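Local coordinates for salicylic acid-binding protein 2 (Nicotiana tabacum, PDB 1XKL) that hydrolyses methyl salicylate to salicylic acid and methanol, releasing the active hormone in the pathway that switches on systemic acquired resistance in plants, at residues Leu52-Asp57 with Ala189-Asp194; Ala105-Asp110 with Glu215-Trp220; Phe117-Tyr122 with Leu181-Leu186. All blocks are in the same frame, centred on the assembly; numbering follows the deposited sequence.

Contact 1 of 3, residues Leu52-Asp57 with Ala189-Asp194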
loop_
_atom_site.group_PDB
_atom_site.type_symbol
_atom_site.label_atom_id
_atom_site.label_comp_id
_atom_site.label_asym_id
_atom_site.label_seq_id
_atom_site.Cartn_x
_atom_site.Cartn_y
_atom_site.Cartn_z
ATOM N N LEU A 52 19.995 -12.218 12.084
ATOM C CA LEU A 52 20.799 -13.416 12.297
ATOM C C LEU A 52 21.942 -13.486 11.298
ATOM O O LEU A 52 21.728 -13.400 10.091
ATOM C CB LEU A 52 19.928 -14.669 12.156
ATOM C CG LEU A 52 18.552 -14.663 12.830
ATOM C CD1 LEU A 52 17.871 -16.011 12.607
ATOM C CD2 LEU A 52 18.713 -14.387 14.318
ATOM N N ARG A 53 23.158 -13.646 11.793
ATOM C CA ARG A 53 24.284 -13.735 10.880
ATOM C C ARG A 53 25.080 -15.025 11.025
ATOM O O ARG A 53 25.957 -15.300 10.212
ATOM C CB ARG A 53 25.173 -12.509 11.049
ATOM C CG ARG A 53 25.311 -12.045 12.483
ATOM C CD ARG A 53 25.770 -10.591 12.553
ATOM N NE ARG A 53 24.669 -9.644 12.763
ATOM C CZ ARG A 53 23.694 -9.396 11.892
ATOM N NH1 ARG A 53 23.654 -10.026 10.727
ATOM N NH2 ARG A 53 22.767 -8.491 12.179
ATOM N N THR A 54 24.764 -15.823 12.044
ATOM C CA THR A 54 25.443 -17.103 12.270
ATOM C C THR A 54 24.433 -18.194 12.628
ATOM O O THR A 54 23.326 -17.906 13.103
ATOM C CB THR A 54 26.452 -17.041 13.440
ATOM O OG1 THR A 54 25.744 -16.919 14.682
ATOM C CG2 THR A 54 27.399 -15.863 13.274
ATOM N N LEU A 55 24.821 -19.450 12.421
ATOM C CA LEU A 55 23.932 -20.556 12.748
ATOM C C LEU A 55 23.629 -20.529 14.244
ATOM O O LEU A 55 22.537 -20.909 14.675
ATOM C CB LEU A 55 24.566 -21.901 12.375
ATOM C CG LEU A 55 23.677 -23.125 12.648
ATOM C CD1 LEU A 55 22.440 -23.053 11.762
ATOM C CD2 LEU A 55 24.451 -24.400 12.375
ATOM N N TYR A 56 24.591 -20.061 15.032
ATOM C CA TYR A 56 24.405 -19.988 16.475
ATOM C C TYR A 56 23.247 -19.064 16.874
ATOM O O TYR A 56 22.470 -19.403 17.764
ATOM C CB TYR A 56 25.703 -19.545 17.161
ATOM C CG TYR A 56 25.642 -19.652 18.668
ATOM C CD1 TYR A 56 25.063 -18.640 19.435
ATOM C CD2 TYR A 56 26.104 -20.792 19.322
ATOM C CE1 TYR A 56 24.939 -18.762 20.815
ATOM C CE2 TYR A 56 25.986 -20.927 20.700
ATOM C CZ TYR A 56 25.401 -19.908 21.441
ATOM O OH TYR A 56 25.264 -20.040 22.805
ATOM N N ASP A 57 23.132 -17.906 16.222
ATOM C CA ASP A 57 22.047 -16.963 16.527
ATOM C C ASP A 57 20.699 -17.595 16.174
ATOM O O ASP A 57 19.700 -17.377 16.853
ATOM C CB ASP A 57 22.167 -15.669 15.708
ATOM C CG ASP A 57 23.443 -14.893 15.987
ATOM O OD1 ASP A 57 24.020 -15.037 17.086
ATOM O OD2 ASP A 57 23.852 -14.114 15.100
ATOM N N ALA A 189 33.509 -20.793 10.423
ATOM C CA ALA A 189 33.311 -21.130 11.827
ATOM C C ALA A 189 33.255 -22.647 12.013
ATOM O O ALA A 189 32.364 -23.310 11.484
ATOM C CB ALA A 189 32.020 -20.485 12.339
ATOM N N LYS A 190 34.213 -23.190 12.761
ATOM C CA LYS A 190 34.259 -24.623 13.025
ATOM C C LYS A 190 33.458 -24.870 14.296
ATOM O O LYS A 190 33.823 -24.399 15.377
ATOM C CB LYS A 190 35.701 -25.088 13.220
ATOM C CG LYS A 190 35.884 -26.598 13.162
ATOM C CD LYS A 190 35.528 -27.138 11.783
ATOM C CE LYS A 190 35.813 -28.628 11.701
ATOM N NZ LYS A 190 35.074 -29.343 12.784
ATOM N N TYR A 191 32.374 -25.628 14.169
ATOM C CA TYR A 191 31.490 -25.888 15.299
ATOM C C TYR A 191 31.554 -27.250 15.986
ATOM O O TYR A 191 31.692 -27.341 17.207
ATOM C CB TYR A 191 30.045 -25.664 14.856
ATOM C CG TYR A 191 29.631 -24.224 14.668
ATOM C CD1 TYR A 191 29.528 -23.360 15.756
ATOM C CD2 TYR A 191 29.259 -23.746 13.413
ATOM C CE1 TYR A 191 29.051 -22.055 15.601
ATOM C CE2 TYR A 191 28.781 -22.446 13.246
ATOM C CZ TYR A 191 28.674 -21.609 14.343
ATOM O OH TYR A 191 28.154 -20.345 14.177
ATOM N N PHE A 192 31.435 -28.299 15.189
ATOM C CA PHE A 192 31.384 -29.663 15.688
ATOM C C PHE A 192 32.710 -30.398 15.794
ATOM O O PHE A 192 33.581 -30.249 14.943
ATOM C CB PHE A 192 30.438 -30.443 14.784
ATOM C CG PHE A 192 29.376 -29.585 14.166
ATOM C CD1 PHE A 192 28.385 -29.013 14.963
ATOM C CD2 PHE A 192 29.365 -29.340 12.800
ATOM C CE1 PHE A 192 27.405 -28.196 14.408
ATOM C CE2 PHE A 192 28.390 -28.524 12.231
ATOM C CZ PHE A 192 27.401 -27.956 13.038
ATOM N N THR A 193 32.845 -31.201 16.845
ATOM C CA THR A 193 34.052 -31.986 17.067
ATOM C C THR A 193 33.651 -33.436 17.329
ATOM O O THR A 193 32.530 -33.713 17.753
ATOM C CB THR A 193 34.854 -31.465 18.273
ATOM O OG1 THR A 193 34.122 -31.713 19.476
ATOM C CG2 THR A 193 35.106 -29.966 18.137
ATOM N N ASP A 194 34.572 -34.355 17.068
ATOM C CA ASP A 194 34.326 -35.780 17.255
ATOM C C ASP A 194 34.124 -36.115 18.730
ATOM O O ASP A 194 33.290 -36.947 19.088
ATOM C CB ASP A 194 35.517 -36.570 16.716
ATOM C CG ASP A 194 35.262 -38.062 16.670
ATOM O OD1 ASP A 194 36.255 -38.819 16.686
ATOM O OD2 ASP A 194 34.088 -38.476 16.602
#

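Contact 2 of 3, residues Ala105-Asp110 with Glu215-Trp220. With STH (2-amino-4H-1,3-benzoxathiin-4-ol), chain E.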
loop_
_atom_site.group_PDB
_atom_site.type_symbol
_atom_site.label_atom_id
_atom_site.label_comp_id
_atom_site.label_asym_id
_atom_site.label_seq_id
_atom_site.Cartn_x
_atom_site.Cartn_y
_atom_site.Cartn_z
ATOM N N ALA A 105 15.469 -36.563 6.755
ATOM C CA ALA A 105 15.732 -35.934 5.469
ATOM C C ALA A 105 16.391 -34.583 5.741
ATOM O O ALA A 105 16.002 -33.560 5.189
ATOM C CB ALA A 105 14.434 -35.748 4.701
ATOM N N ALA A 106 17.394 -34.615 6.606
ATOM C CA ALA A 106 18.117 -33.438 7.030
ATOM C C ALA A 106 19.535 -33.340 6.491
ATOM O O ALA A 106 20.015 -34.206 5.741
ATOM C CB ALA A 106 18.170 -33.412 8.550
ATOM N N PHE A 107 20.192 -32.252 6.878
ATOM C CA PHE A 107 21.582 -32.029 6.532
ATOM C C PHE A 107 22.288 -32.479 7.795
ATOM O O PHE A 107 22.050 -31.936 8.872
ATOM C CB PHE A 107 21.864 -30.549 6.275
ATOM C CG PHE A 107 21.358 -30.056 4.954
ATOM C CD1 PHE A 107 20.470 -28.984 4.895
ATOM C CD2 PHE A 107 21.775 -30.655 3.765
ATOM C CE1 PHE A 107 20.005 -28.513 3.674
ATOM C CE2 PHE A 107 21.316 -30.191 2.534
ATOM C CZ PHE A 107 20.427 -29.116 2.486
HETATM N N MSE A 108 23.135 -33.490 7.666
HETATM C CA MSE A 108 23.868 -34.028 8.800
HETATM C C MSE A 108 25.349 -33.717 8.638
HETATM O O MSE A 108 26.004 -34.255 7.745
HETATM C CB MSE A 108 23.640 -35.543 8.869
HETATM C CG MSE A 108 24.267 -36.223 10.064
HETATM SE SE MSE A 108 23.877 -38.097 10.027
HETATM C CE MSE A 108 24.796 -38.522 8.371
ATOM N N PRO A 109 25.896 -32.852 9.505
ATOM C CA PRO A 109 27.305 -32.446 9.475
ATOM C C PRO A 109 28.242 -33.502 10.041
ATOM O O PRO A 109 27.804 -34.568 10.472
ATOM C CB PRO A 109 27.339 -31.191 10.359
ATOM C CG PRO A 109 25.901 -30.977 10.823
ATOM C CD PRO A 109 25.232 -32.299 10.694
ATOM N N ASP A 110 29.534 -33.182 10.029
ATOM C CA ASP A 110 30.563 -34.039 10.601
ATOM C C ASP A 110 31.551 -33.134 11.327
ATOM O O ASP A 110 31.320 -31.924 11.440
ATOM C CB ASP A 110 31.256 -34.923 9.536
ATOM C CG ASP A 110 32.107 -34.143 8.525
ATOM O OD1 ASP A 110 32.535 -34.783 7.544
ATOM O OD2 ASP A 110 32.367 -32.936 8.685
ATOM N N GLU A 215 16.810 -38.356 -2.391
ATOM C CA GLU A 215 17.254 -39.574 -1.715
ATOM C C GLU A 215 18.734 -39.821 -1.908
ATOM O O GLU A 215 19.446 -40.191 -0.969
ATOM C CB GLU A 215 16.491 -40.790 -2.241
ATOM C CG GLU A 215 16.879 -42.075 -1.524
ATOM C CD GLU A 215 16.138 -43.295 -2.035
ATOM O OE1 GLU A 215 16.215 -44.348 -1.369
ATOM O OE2 GLU A 215 15.485 -43.208 -3.094
ATOM N N GLU A 216 19.189 -39.623 -3.139
ATOM C CA GLU A 216 20.590 -39.844 -3.462
ATOM C C GLU A 216 21.523 -39.067 -2.547
ATOM O O GLU A 216 22.516 -39.616 -2.064
ATOM C CB GLU A 216 20.868 -39.499 -4.932
ATOM C CG GLU A 216 20.254 -38.190 -5.428
ATOM C CD GLU A 216 18.888 -38.385 -6.086
ATOM O OE1 GLU A 216 17.990 -38.977 -5.437
ATOM O OE2 GLU A 216 18.715 -37.943 -7.252
ATOM N N PHE A 217 21.210 -37.798 -2.290
ATOM C CA PHE A 217 22.067 -36.997 -1.424
ATOM C C PHE A 217 21.923 -37.443 0.025
ATOM O O PHE A 217 22.868 -37.359 0.809
ATOM C CB PHE A 217 21.739 -35.507 -1.534
ATOM C CG PHE A 217 22.659 -34.640 -0.727
ATOM C CD1 PHE A 217 23.959 -34.390 -1.157
ATOM C CD2 PHE A 217 22.252 -34.136 0.502
ATOM C CE1 PHE A 217 24.840 -33.653 -0.370
ATOM C CE2 PHE A 217 23.123 -33.400 1.292
ATOM C CZ PHE A 217 24.422 -33.157 0.861
ATOM N N GLN A 218 20.729 -37.899 0.384
ATOM C CA GLN A 218 20.500 -38.378 1.730
ATOM C C GLN A 218 21.374 -39.618 1.945
ATOM O O GLN A 218 22.070 -39.731 2.957
ATOM C CB GLN A 218 19.020 -38.722 1.929
ATOM C CG GLN A 218 18.080 -37.517 1.948
ATOM C CD GLN A 218 16.641 -37.925 2.198
ATOM O OE1 GLN A 218 16.365 -38.732 3.080
ATOM N NE2 GLN A 218 15.721 -37.367 1.429
ATOM N N ARG A 219 21.353 -40.545 0.989
ATOM C CA ARG A 219 22.168 -41.757 1.105
ATOM C C ARG A 219 23.647 -41.392 1.011
ATOM O O ARG A 219 24.501 -42.076 1.574
ATOM C CB ARG A 219 21.804 -42.761 0.006
ATOM C CG ARG A 219 20.305 -42.895 -0.227
ATOM C CD ARG A 219 19.838 -44.342 -0.303
ATOM N NE ARG A 219 19.656 -44.940 1.024
ATOM C CZ ARG A 219 18.494 -45.401 1.483
ATOM N NH1 ARG A 219 18.424 -45.929 2.696
ATOM N NH2 ARG A 219 17.404 -45.329 0.728
ATOM N N TRP A 220 23.944 -40.305 0.303
ATOM C CA TRP A 220 25.318 -39.853 0.162
ATOM C C TRP A 220 25.870 -39.462 1.526
ATOM O O TRP A 220 27.013 -39.776 1.857
ATOM C CB TRP A 220 25.399 -38.652 -0.774
ATOM C CG TRP A 220 26.800 -38.192 -0.980
ATOM C CD1 TRP A 220 27.691 -38.657 -1.910
ATOM C CD2 TRP A 220 27.513 -37.238 -0.185
ATOM N NE1 TRP A 220 28.913 -38.053 -1.737
ATOM C CE2 TRP A 220 28.833 -37.179 -0.686
ATOM C CE3 TRP A 220 27.166 -36.430 0.905
ATOM C CZ2 TRP A 220 29.807 -36.343 -0.134
ATOM C CZ3 TRP A 220 28.135 -35.597 1.457
ATOM C CH2 TRP A 220 29.441 -35.560 0.935
HETATM C C8 STH E . 16.583 -26.506 4.014
HETATM O O8 STH E . 17.743 -25.885 4.356
HETATM C C1 STH E . 16.344 -27.024 2.636
HETATM C C2 STH E . 15.057 -27.689 2.315
HETATM C C3 STH E . 14.832 -28.181 0.998
HETATM C C4 STH E . 15.827 -28.014 -0.016
HETATM C C5 STH E . 17.067 -27.369 0.282
HETATM C C6 STH E . 17.317 -26.872 1.579
HETATM C C7 STH E . 14.401 -27.709 4.663
HETATM O O2 STH E . 14.052 -27.878 3.299
HETATM N N7 STH E . 13.251 -27.353 5.352
HETATM S S7 STH E . 15.599 -26.681 5.000
#

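Contact 3 of 3, residues Phe117-Tyr122 with Leu181-Leu186. With STH (2-amino-4H-1,3-benzoxathiin-4-ol), chain E.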
loop_
_atom_site.group_PDB
_atom_site.type_symbol
_atom_site.label_atom_id
_atom_site.label_comp_id
_atom_site.label_asym_id
_atom_site.label_seq_id
_atom_site.Cartn_x
_atom_site.Cartn_y
_atom_site.Cartn_z
ATOM N N PHE A 117 30.422 -28.083 4.892
ATOM C CA PHE A 117 30.622 -29.232 4.006
ATOM C C PHE A 117 29.359 -29.812 3.369
ATOM O O PHE A 117 29.233 -29.814 2.139
ATOM C CB PHE A 117 31.373 -30.344 4.747
ATOM C CG PHE A 117 31.750 -31.519 3.875
ATOM C CD1 PHE A 117 32.493 -31.336 2.711
ATOM C CD2 PHE A 117 31.384 -32.811 4.235
ATOM C CE1 PHE A 117 32.867 -32.422 1.921
ATOM C CE2 PHE A 117 31.753 -33.905 3.452
ATOM C CZ PHE A 117 32.496 -33.707 2.294
ATOM N N VAL A 118 28.417 -30.307 4.176
ATOM C CA VAL A 118 27.215 -30.905 3.593
ATOM C C VAL A 118 26.372 -29.926 2.791
ATOM O O VAL A 118 25.713 -30.323 1.832
ATOM C CB VAL A 118 26.326 -31.610 4.663
ATOM C CG1 VAL A 118 27.140 -32.682 5.363
ATOM C CG2 VAL A 118 25.766 -30.603 5.675
ATOM N N LEU A 119 26.401 -28.650 3.162
ATOM C CA LEU A 119 25.634 -27.650 2.429
ATOM C C LEU A 119 26.295 -27.397 1.081
ATOM O O LEU A 119 25.614 -27.237 0.066
ATOM C CB LEU A 119 25.536 -26.355 3.244
ATOM C CG LEU A 119 24.736 -26.473 4.550
ATOM C CD1 LEU A 119 24.574 -25.102 5.194
ATOM C CD2 LEU A 119 23.364 -27.069 4.243
ATOM N N GLU A 120 27.627 -27.384 1.075
ATOM C CA GLU A 120 28.402 -27.173 -0.152
ATOM C C GLU A 120 28.210 -28.356 -1.088
ATOM O O GLU A 120 28.018 -28.184 -2.290
ATOM C CB GLU A 120 29.888 -27.000 0.188
ATOM C CG GLU A 120 30.214 -25.638 0.784
ATOM C CD GLU A 120 31.625 -25.550 1.349
ATOM O OE1 GLU A 120 32.099 -24.418 1.568
ATOM O OE2 GLU A 120 32.253 -26.604 1.580
ATOM N N GLN A 121 28.251 -29.562 -0.533
ATOM C CA GLN A 121 28.063 -30.750 -1.346
ATOM C C GLN A 121 26.656 -30.751 -1.934
ATOM O O GLN A 121 26.482 -30.947 -3.139
ATOM C CB GLN A 121 28.312 -32.003 -0.506
ATOM C CG GLN A 121 29.780 -32.190 -0.135
ATOM C CD GLN A 121 30.660 -32.368 -1.364
ATOM O OE1 GLN A 121 30.480 -33.309 -2.137
ATOM N NE2 GLN A 121 31.610 -31.458 -1.554
ATOM N N TYR A 122 25.652 -30.519 -1.089
ATOM C CA TYR A 122 24.263 -30.478 -1.551
ATOM C C TYR A 122 24.133 -29.590 -2.792
ATOM O O TYR A 122 23.580 -30.001 -3.807
ATOM C CB TYR A 122 23.350 -29.931 -0.448
ATOM C CG TYR A 122 21.945 -29.644 -0.926
ATOM C CD1 TYR A 122 21.040 -30.678 -1.147
ATOM C CD2 TYR A 122 21.545 -28.344 -1.228
ATOM C CE1 TYR A 122 19.776 -30.428 -1.664
ATOM C CE2 TYR A 122 20.285 -28.079 -1.745
ATOM C CZ TYR A 122 19.404 -29.126 -1.965
ATOM O OH TYR A 122 18.167 -28.874 -2.511
ATOM N N LEU A 181 20.921 -20.386 4.864
ATOM C CA LEU A 181 21.671 -21.630 5.003
ATOM C C LEU A 181 22.911 -21.291 5.814
ATOM O O LEU A 181 23.669 -22.175 6.202
ATOM C CB LEU A 181 22.084 -22.185 3.636
ATOM C CG LEU A 181 20.968 -22.700 2.728
ATOM C CD1 LEU A 181 21.549 -23.218 1.418
ATOM C CD2 LEU A 181 20.212 -23.807 3.445
ATOM N N PHE A 182 23.105 -19.993 6.058
ATOM C CA PHE A 182 24.247 -19.502 6.824
ATOM C C PHE A 182 25.589 -20.005 6.274
ATOM O O PHE A 182 26.508 -20.309 7.033
ATOM C CB PHE A 182 24.085 -19.906 8.294
ATOM C CG PHE A 182 22.844 -19.344 8.935
ATOM C CD1 PHE A 182 22.789 -18.007 9.328
ATOM C CD2 PHE A 182 21.702 -20.129 9.071
ATOM C CE1 PHE A 182 21.610 -17.459 9.843
ATOM C CE2 PHE A 182 20.520 -19.593 9.581
ATOM C CZ PHE A 182 20.474 -18.255 9.967
HETATM N N MSE A 183 25.684 -20.085 4.948
HETATM C CA MSE A 183 26.893 -20.539 4.265
HETATM C C MSE A 183 28.119 -19.767 4.740
HETATM O O MSE A 183 29.123 -20.360 5.130
HETATM C CB MSE A 183 26.752 -20.337 2.754
HETATM C CG MSE A 183 25.555 -21.020 2.117
HETATM SE SE MSE A 183 25.773 -22.922 1.933
HETATM C CE MSE A 183 26.610 -22.957 0.195
ATOM N N GLU A 184 28.027 -18.440 4.701
ATOM C CA GLU A 184 29.127 -17.574 5.111
ATOM C C GLU A 184 29.684 -17.951 6.479
ATOM O O GLU A 184 30.868 -18.253 6.611
ATOM C CB GLU A 184 28.672 -16.110 5.136
ATOM C CG GLU A 184 29.778 -15.141 5.521
ATOM C CD GLU A 184 30.921 -15.135 4.517
ATOM O OE1 GLU A 184 32.038 -14.711 4.886
ATOM O OE2 GLU A 184 30.700 -15.557 3.360
ATOM N N ASP A 185 28.827 -17.928 7.493
ATOM C CA ASP A 185 29.234 -18.272 8.850
ATOM C C ASP A 185 29.807 -19.685 8.931
ATOM O O ASP A 185 30.854 -19.907 9.540
ATOM C CB ASP A 185 28.039 -18.159 9.804
ATOM C CG ASP A 185 28.345 -18.691 11.192
ATOM O OD1 ASP A 185 29.313 -18.217 11.814
ATOM O OD2 ASP A 185 27.612 -19.587 11.664
ATOM N N LEU A 186 29.125 -20.633 8.303
ATOM C CA LEU A 186 29.549 -22.028 8.336
ATOM C C LEU A 186 30.862 -22.343 7.618
ATOM O O LEU A 186 31.477 -23.376 7.874
ATOM C CB LEU A 186 28.431 -22.923 7.788
ATOM C CG LEU A 186 27.164 -22.963 8.651
ATOM C CD1 LEU A 186 26.090 -23.787 7.966
ATOM C CD2 LEU A 186 27.500 -23.557 10.016
HETATM C C8 STH E . 16.583 -26.506 4.014
HETATM O O8 STH E . 17.743 -25.885 4.356
HETATM C C1 STH E . 16.344 -27.024 2.636
HETATM C C2 STH E . 15.057 -27.689 2.315
HETATM C C3 STH E . 14.832 -28.181 0.998
HETATM C C4 STH E . 15.827 -28.014 -0.016
HETATM C C5 STH E . 17.067 -27.369 0.282
HETATM C C6 STH E . 17.317 -26.872 1.579
HETATM C C7 STH E . 14.401 -27.709 4.663
HETATM O O2 STH E . 14.052 -27.878 3.299
HETATM N N7 STH E . 13.251 -27.353 5.352
HETATM S S7 STH E . 15.599 -26.681 5.000
#

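Contact 1 of 3, residues Leu52-Asp57 with Ala189-Asp194
The backbones of 52-57 and 189-194 run well apart, with Y56 CA and Y191 CA 9.3 Å from each other, and the gap between T54-Y56 and the loop is crossed almost entirely by the ring of Y191. Tyrosine suits the place because its ring spans the distance to the start of helix 55-67 while its hydroxyl bonds D185 OD2 beside it. A first torsion that swings CG away from the residue's own carbonyl (chi1 -74°) sends the ring across, OH foremost, to the first turn. There OH rests 3.8 Å from T54 CB and 3.9 Å from Y56 CB. It also lies 3.7 Å from Y56 N without bonding to it. Back from the hydroxyl, L55 CB comes obliquely to CE2 at 4.3 Å, while Y56 CB lies nearest CE1. Behind the ring, Y191 CB sits 3.6 Å above the centre of the F192 ring, which in turn packs on L89 of helix 83-93.

The helix start is organised by T54, the N-cap residue. Its chi1 of 70° turns OG1 back over the first turn, where the hydroxyl accepts from D57 N at 3.2 Å and satisfies one of the amides that the first turn cannot pair internally. D57 answers with a weak bond from R53 N to D57 OD2.

D185 belongs to helix 183-188, and the OD2 that bonds the Y191 hydroxyl also receives the amide of L55. One carboxylate oxygen thus ties the loop tyrosine to the helix start, and its negative charge is probably favoured by the N-terminal end of helix 55-67. Across the two segments themselves there is only van der Waals contact; the polar bonding runs through D185.

Contact 2 of 3, residues Ala105-Asp110 with Glu215-Trp220
F217 and Q218 carry helix 215-225 against F107 and A105 of the loop that follows strand 98-104. At the start of the helix, E215 forms a salt bridge with R219 one turn on, OE1 to NH2 at 2.6 Å, the oxygen lying in the guanidinium plane. F217 turns toward the loop, CG anti to the backbone N (chi1 -176°), and the two phenylalanine side chains cross at about a right angle. F217 CE2 comes to F107 CE2 at 3.9 Å, at the edge of the F107 ring and near its plane. The other side of that ring's rim, at CE1, meets O8 of the bound 2-amino-4H-1,3-benzoxathiin-4-ol at 3.5 Å. Backed by the helix, F107 thus presents its C-H rim to the ligand, an apolar surface that lines the pocket.

Q218 then brings the contact to the alpha/beta-hydrolase catalytic end of the parallel sheet. Extended beyond CG, it lays its amide along A105, whose small methyl lets OE1 lie 3.7 Å from A105 CA. OE1 accepts from C207 N and NE2 donates to I213 O, bracketing the loop that bears D210 of the charge relay, which Q218 also touches. R219 NH2 has a second carboxylate in E232.

Contact 3 of 3, residues Phe117-Tyr122 with Leu181-Leu186
L119 thrusts from helix 117-124 into the start of helix 183-188, and three side chains gather round it. Its CG stands beside the backbone N and its CD1 branch extends (chi1 -66°, chi2 -174°), so this methyl does most of the touching. It meets L186 CD1 at 3.4 Å, closer than carbon atoms usually come, and the two leucine side chains cross at about a right angle, methyl against methyl. The same CD1 presses on the carbonyl oxygen L181 O at 3.2 Å and lies 4.1 Å from L181 CB. Nearer the helix backbone, the selenomethionine M183 bends at chi2 and chi3 and brings SE, in the place of the methionine sulfur, against L119 CB at 3.7 Å. A branched leucine suits the gap between the helices.

L181, in the loop before helix 183-188, and Y122, about one turn on from L119 in helix 117-124, reach the bound 2-amino-4H-1,3-benzoxathiin-4-ol. L181 directs CD2 to ligand O8 at 3.4 Å. Y122 brings OH to within 3.4 Å of ligand C5, while that hydroxyl is hydrogen-bonded to G212 O. An apolar side chain and an aromatic one thus border the ligand from separate segments. Both belong to the long insertion between strands 98-104 and 202-207, consistent with the cap that covers the active site in alpha/beta hydrolases.

Contacts 2 and 3 are buried and both touch the ligand, whereas contact 1 lies nearer the surface and is only partly buried. D185 joins contact 1 to contact 3, and F192 packing on P109 joins contact 1 to contact 2. Contacts 2 and 3 are knit by packing, F107 CD1 on L119 CD2 at 3.5 Å and F217 CZ against V118 O, so that helix 117-124 lies between helix 183-188 on one hand and the 105-110 loop with helix 215-225 on the other. Chemistry follows position: contact 1 is van der Waals contact round a tyrosine, with D185 supplying polar bonds beside a capped helix start; contact 2 combines aromatic packing with an amide beside the charge relay; contact 3 is almost wholly apolar.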